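Local coordinates for particle-associated glycoside hydrolase (Acinetobacter phage Fri1, PDB 6C72) that depolymerises the capsular polysaccharide of Acinetobacter baumannii as a tailspike of the phage, degrading the host capsule during virus entry, at the interface of chains A and B. Sequence-based numbering; all coordinates share one arbitrary frame. Chains: chain A/B, Particle-associated glycoside hydrolase.

Contact 1: the interface of chains A and B. Residues chain A 88, 124, 144; chain B 129, 148, 151, 203.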
loop_
_atom_site.group_PDB
_atom_site.type_symbol
_atom_site.label_atom_id
_atom_site.label_comp_id
_atom_site.label_asym_id
_atom_site.label_seq_id
_atom_site.Cartn_x
_atom_site.Cartn_y
_atom_site.Cartn_z
ATOM N N LYS A 88 -29.082 20.213 5.311
ATOM C CA LYS A 88 -28.486 19.455 6.419
ATOM C C LYS A 88 -27.346 20.209 7.106
ATOM O O LYS A 88 -26.392 19.598 7.590
ATOM C CB LYS A 88 -28.004 18.078 5.956
ATOM C CG LYS A 88 -29.091 17.211 5.340
ATOM C CD LYS A 88 -28.507 15.945 4.718
ATOM C CE LYS A 88 -27.796 15.082 5.764
ATOM N NZ LYS A 88 -27.234 13.839 5.158
ATOM N N GLY A 124 -31.510 13.358 11.206
ATOM C CA GLY A 124 -30.821 12.618 10.165
ATOM C C GLY A 124 -29.347 12.905 10.047
ATOM O O GLY A 124 -28.682 12.303 9.192
ATOM N N ASN A 144 -23.280 10.651 12.875
ATOM C CA ASN A 144 -23.485 11.261 11.568
ATOM C C ASN A 144 -23.655 12.780 11.664
ATOM O O ASN A 144 -24.334 13.397 10.841
ATOM C CB ASN A 144 -24.668 10.611 10.842
ATOM C CG ASN A 144 -24.515 9.098 10.725
ATOM O OD1 ASN A 144 -25.397 8.333 11.134
ATOM N ND2 ASN A 144 -23.391 8.657 10.177
ATOM N N GLN B 129 -32.645 13.380 -2.715
ATOM C CA GLN B 129 -32.846 13.056 -1.308
ATOM C C GLN B 129 -34.161 12.312 -1.118
ATOM O O GLN B 129 -35.212 12.791 -1.555
ATOM C CB GLN B 129 -32.856 14.328 -0.465
ATOM C CG GLN B 129 -33.157 14.093 0.993
ATOM C CD GLN B 129 -32.045 13.362 1.706
ATOM O OE1 GLN B 129 -30.873 13.743 1.615
ATOM N NE2 GLN B 129 -32.403 12.291 2.415
ATOM N N ARG B 148 -29.802 9.436 -1.944
ATOM C CA ARG B 148 -29.432 9.490 -0.537
ATOM C C ARG B 148 -30.682 9.410 0.326
ATOM O O ARG B 148 -31.649 10.151 0.110
ATOM C CB ARG B 148 -28.641 10.764 -0.231
ATOM C CG ARG B 148 -28.100 10.856 1.180
ATOM C CD ARG B 148 -27.286 12.118 1.340
ATOM N NE ARG B 148 -28.124 13.305 1.193
ATOM C CZ ARG B 148 -27.686 14.502 0.793
ATOM N NH1 ARG B 148 -26.402 14.697 0.478
ATOM N NH2 ARG B 148 -28.539 15.509 0.690
ATOM N N PHE B 151 -31.182 9.113 7.728
ATOM C CA PHE B 151 -31.045 8.340 8.960
ATOM C C PHE B 151 -32.227 8.575 9.904
ATOM O O PHE B 151 -32.734 9.693 10.031
ATOM C CB PHE B 151 -29.751 8.712 9.678
ATOM C CG PHE B 151 -28.498 8.289 8.957
ATOM C CD1 PHE B 151 -28.144 6.952 8.866
ATOM C CD2 PHE B 151 -27.666 9.238 8.376
ATOM C CE1 PHE B 151 -26.995 6.573 8.216
ATOM C CE2 PHE B 151 -26.495 8.854 7.725
ATOM C CZ PHE B 151 -26.164 7.522 7.641
ATOM N N ASN B 203 -26.618 6.287 2.829
ATOM C CA ASN B 203 -27.465 6.623 3.980
ATOM C C ASN B 203 -28.865 6.027 3.857
ATOM O O ASN B 203 -29.867 6.721 4.029
ATOM C CB ASN B 203 -27.551 8.137 4.177
ATOM C CG ASN B 203 -26.210 8.778 4.501
ATOM O OD1 ASN B 203 -25.182 8.110 4.550
ATOM N ND2 ASN B 203 -26.221 10.096 4.718
HETATM O O HOH W 1 -28.827 11.695 4.645
HETATM O O HOH W 2 -29.901 11.549 7.045
#
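Loops of chain A carrying A:Lys88, A:Gly124 and A:Asn144 meet strands 126-129 and 145-148 of chain B and the chain B loops holding B:Phe151 and B:Asn203, in a trimeric tailspike whose central part has the right-handed beta-helix typical of its family. One side-chain contact is a stack: the amide of A:Asn144 lies over one face of the B:Phe151 ring, the two planes 8° apart, with OD1 3.4 Å above the ring centre. At the edge of the same ring, in its plane, sits the carbonyl oxygen of A:Gly124, 3.3 Å from CD2 of B:Phe151. Polar groups are joined across the boundary by water rather than directly. The side-chain amine NZ of A:Lys88 binds one water at 2.7 Å, which also takes the amide ND2 of B:Asn203 in a nearly straight bond of 177°. A second water, 2.6 Å from A:Gly124 O, is met by the backbone N of B:Phe151 and is linked to the first. CD of A:Lys88 lies over one face of the B:Arg148 guanidinium, offset toward its rim, and the bend at chi3 (61°) turns CE and NZ toward the first water. Two bonds to B:Gln129 OE1, from NE at 2.8 Å and from NH2, fix the guanidinium's rotation, the acceptor lying in its plane.

Contact 2: the interface of chains A and B. Residues chain A 464-465, 468; chain B 460, 462, 465.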
loop_
_atom_site.group_PDB
_atom_site.type_symbol
_atom_site.label_atom_id
_atom_site.label_comp_id
_atom_site.label_asym_id
_atom_site.label_seq_id
_atom_site.Cartn_x
_atom_site.Cartn_y
_atom_site.Cartn_z
ATOM N N ILE A 464 14.372 -17.071 6.624
ATOM C CA ILE A 464 13.908 -17.831 5.469
ATOM C C ILE A 464 15.086 -18.436 4.709
ATOM O O ILE A 464 14.957 -19.494 4.086
ATOM C CB ILE A 464 13.039 -16.935 4.561
ATOM C CG1 ILE A 464 12.435 -17.737 3.420
ATOM C CG2 ILE A 464 13.835 -15.776 3.977
ATOM C CD1 ILE A 464 11.427 -18.713 3.884
ATOM N N THR A 465 16.249 -17.793 4.754
ATOM C CA THR A 465 17.430 -18.241 4.040
ATOM C C THR A 465 18.462 -18.890 4.948
ATOM O O THR A 465 19.592 -19.138 4.506
ATOM C CB THR A 465 18.070 -17.053 3.322
ATOM O OG1 THR A 465 18.248 -15.994 4.270
ATOM C CG2 THR A 465 17.207 -16.577 2.161
ATOM N N TYR A 468 20.730 -21.839 3.869
ATOM C CA TYR A 468 21.869 -21.625 2.991
ATOM C C TYR A 468 23.113 -21.185 3.749
ATOM O O TYR A 468 24.202 -21.153 3.168
ATOM C CB TYR A 468 21.518 -20.572 1.928
ATOM C CG TYR A 468 20.203 -20.860 1.236
ATOM C CD1 TYR A 468 19.882 -22.151 0.817
ATOM C CD2 TYR A 468 19.278 -19.849 1.015
ATOM C CE1 TYR A 468 18.671 -22.423 0.195
ATOM C CE2 TYR A 468 18.079 -20.102 0.387
ATOM C CZ TYR A 468 17.775 -21.389 -0.025
ATOM O OH TYR A 468 16.568 -21.635 -0.648
ATOM N N ASP B 460 12.745 -22.703 2.941
ATOM C CA ASP B 460 12.627 -21.934 1.712
ATOM C C ASP B 460 12.389 -22.883 0.550
ATOM O O ASP B 460 13.209 -23.765 0.288
ATOM C CB ASP B 460 13.880 -21.104 1.455
ATOM C CG ASP B 460 13.717 -20.164 0.270
ATOM O OD1 ASP B 460 12.572 -19.968 -0.206
ATOM O OD2 ASP B 460 14.741 -19.629 -0.200
ATOM N N ARG B 462 11.103 -21.320 -2.470
ATOM C CA ARG B 462 10.778 -20.375 -3.521
ATOM C C ARG B 462 11.581 -20.654 -4.787
ATOM O O ARG B 462 12.699 -21.177 -4.747
ATOM C CB ARG B 462 11.029 -18.947 -3.041
ATOM C CG ARG B 462 10.067 -18.481 -1.965
ATOM C CD ARG B 462 10.582 -17.218 -1.338
ATOM N NE ARG B 462 11.852 -17.439 -0.660
ATOM C CZ ARG B 462 12.757 -16.488 -0.458
ATOM N NH1 ARG B 462 12.525 -15.265 -0.894
ATOM N NH2 ARG B 462 13.889 -16.757 0.180
ATOM N N THR B 465 15.072 -18.723 -5.379
ATOM C CA THR B 465 16.249 -19.233 -4.683
ATOM C C THR B 465 16.541 -20.707 -4.973
ATOM O O THR B 465 17.355 -21.305 -4.269
ATOM C CB THR B 465 16.098 -19.040 -3.173
ATOM O OG1 THR B 465 14.843 -19.596 -2.762
ATOM C CG2 THR B 465 16.189 -17.557 -2.795
#
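A:Ile464 forms the apolar centre, its CG1 and CD1 branch laid against the backbone and CB of B:Asp460 and the guanidinium of B:Arg462. CG1 stands anti to the backbone N (chi1 -175°), which carries the branch toward chain B; CG1 comes 3.7 Å from NH2 of B:Arg462, and CD1 lies 4.1 Å from CA of B:Asp460. Beside it, the methyl CG2 of A:Thr465 sits at the edge of the guanidinium, in its plane. Farther out along the same 3-10 helix, 463-468, A:Tyr468 sends its phenol tip across the boundary at about a right angle to the B:Asp460 side chain. Its hydroxyl OH donates to the carboxylate OD2 of B:Asp460 at 2.8 Å, arriving from above the carboxylate plane, and the ring and carboxylate are turned 62° apart. Within chain B, this acceptor is already well bonded: B:Thr465 OG1 donates to OD2 at 2.6 Å, and NH2 of B:Arg462 does so at 3.0 Å. The arginine grips side-on, NH2 to OD2 and NE to OD1, the latter pair a salt bridge, which may temper the charge presented to the tyrosine. OD1 receives B:Arg462 NE at 2.7 Å and the backbone N of B:Arg462 from opposite faces of the carboxylate plane.

Contact 3: the interface of chains A and B. Residues chain A 478-480, 484; chain B 490-492.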
loop_
_atom_site.group_PDB
_atom_site.type_symbol
_atom_site.label_atom_id
_atom_site.label_comp_id
_atom_site.label_asym_id
_atom_site.label_seq_id
_atom_site.Cartn_x
_atom_site.Cartn_y
_atom_site.Cartn_z
ATOM N N LYS A 478 28.337 -31.485 -9.172
ATOM C CA LYS A 478 27.890 -32.354 -10.249
ATOM C C LYS A 478 28.339 -31.792 -11.587
ATOM O O LYS A 478 28.738 -30.629 -11.704
ATOM C CB LYS A 478 26.368 -32.519 -10.256
ATOM C CG LYS A 478 25.634 -31.284 -10.763
ATOM C CD LYS A 478 24.160 -31.575 -10.940
ATOM C CE LYS A 478 23.435 -30.382 -11.535
ATOM N NZ LYS A 478 23.918 -30.035 -12.912
ATOM N N SER A 479 28.252 -32.628 -12.595
ATOM C CA SER A 479 28.522 -32.221 -13.956
ATOM C C SER A 479 27.343 -31.429 -14.515
ATOM O O SER A 479 26.188 -31.700 -14.164
ATOM C CB SER A 479 28.765 -33.443 -14.821
ATOM O OG SER A 479 28.746 -33.093 -16.189
ATOM N N PRO A 480 27.610 -30.460 -15.403
ATOM C CA PRO A 480 26.508 -29.756 -16.085
ATOM C C PRO A 480 25.648 -30.670 -16.934
ATOM O O PRO A 480 24.498 -30.319 -17.220
ATOM C CB PRO A 480 27.237 -28.719 -16.957
ATOM C CG PRO A 480 28.592 -28.565 -16.350
ATOM C CD PRO A 480 28.927 -29.923 -15.791
ATOM N N ALA A 484 27.514 -37.054 -13.737
ATOM C CA ALA A 484 28.629 -37.227 -12.819
ATOM C C ALA A 484 28.288 -36.508 -11.524
ATOM O O ALA A 484 27.853 -35.348 -11.560
ATOM C CB ALA A 484 29.940 -36.689 -13.416
ATOM N N ILE B 490 33.687 -31.837 -11.868
ATOM C CA ILE B 490 33.591 -33.284 -12.003
ATOM C C ILE B 490 32.966 -33.613 -13.358
ATOM O O ILE B 490 32.064 -32.913 -13.830
ATOM C CB ILE B 490 32.803 -33.885 -10.812
ATOM C CG1 ILE B 490 33.068 -35.379 -10.678
ATOM C CG2 ILE B 490 31.317 -33.615 -10.939
ATOM C CD1 ILE B 490 32.501 -35.969 -9.377
ATOM N N ARG B 491 33.481 -34.656 -14.010
ATOM C CA ARG B 491 32.991 -35.041 -15.326
ATOM C C ARG B 491 32.895 -36.558 -15.431
ATOM O O ARG B 491 33.564 -37.306 -14.714
ATOM C CB ARG B 491 33.876 -34.488 -16.461
ATOM C CG ARG B 491 33.871 -32.953 -16.624
ATOM C CD ARG B 491 32.522 -32.385 -17.087
ATOM N NE ARG B 491 32.581 -30.932 -17.276
ATOM C CZ ARG B 491 32.389 -30.046 -16.303
ATOM N NH1 ARG B 491 32.125 -30.465 -15.072
ATOM N NH2 ARG B 491 32.464 -28.743 -16.549
ATOM N N ASN B 492 32.015 -36.987 -16.325
ATOM C CA ASN B 492 31.839 -38.376 -16.714
ATOM C C ASN B 492 32.566 -38.615 -18.032
ATOM O O ASN B 492 32.424 -37.828 -18.975
ATOM C CB ASN B 492 30.346 -38.669 -16.871
ATOM C CG ASN B 492 30.040 -40.113 -17.211
ATOM O OD1 ASN B 492 30.598 -40.688 -18.139
ATOM N ND2 ASN B 492 29.093 -40.688 -16.484
HETATM O O HOH W 3 31.358 -30.016 -12.313
HETATM O O HOH W 4 30.196 -34.904 -17.368
#
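The guanidinium of B:Arg491 has A:Pro480 on one face and a bridging water at its edge, in the plane. The ring carbon CD of A:Pro480 lies 3.3 Å above that plane, offset toward the rim, and the two side chains cross at about a right angle. This contact belongs to the C-terminal beta-strand domain of the trimeric tailspike, where strand 485-494 of chain B faces the loop that follows strand 475-478 of chain A. A bend at chi2 (-67°) folds the arginine back along its own strand, where NH1 donates to the carbonyl O of B:Ile490 at 2.7 Å. NH1 comes from above that carbonyl's plane, while the oxygen lies in the guanidinium plane; the bond restrains the group against the proline. NH1 also meets the edge water at 2.9 Å, and that water joins the backbone N of B:Ile490 to the carbonyl O of A:Lys478. A second water links the hydroxyl OG of A:Ser479, at 2.6 Å, with the backbone N of B:Asn492, whose bond is nearly straight at 172°. Apolar contacts accompany these bridges: the branch methyl CG2 of B:Ile490 rests 3.7 Å from CA of A:Lys478, and the methyl CB of A:Ala484 packs 3.6 Å from the backbone N of B:Asn492, against the strand itself.

All three contacts join the same two copies in the deposited trimer, but they lie at separate levels of the spike. The C-alpha centres of contact 1 and contact 2 are about 55 Å apart, those of contact 2 and contact 3 about 25 Å, and those of contact 1 and contact 3 about 77 Å. They share no residue, although Thr465 serves contact 2 from both chains. The polar links of contact 1 and contact 3 run through waters, whereas contact 2 has a direct hydrogen bond. Such spacing suggests that the elongated trimer is held at several levels from the N-terminal part to the C-terminal domain.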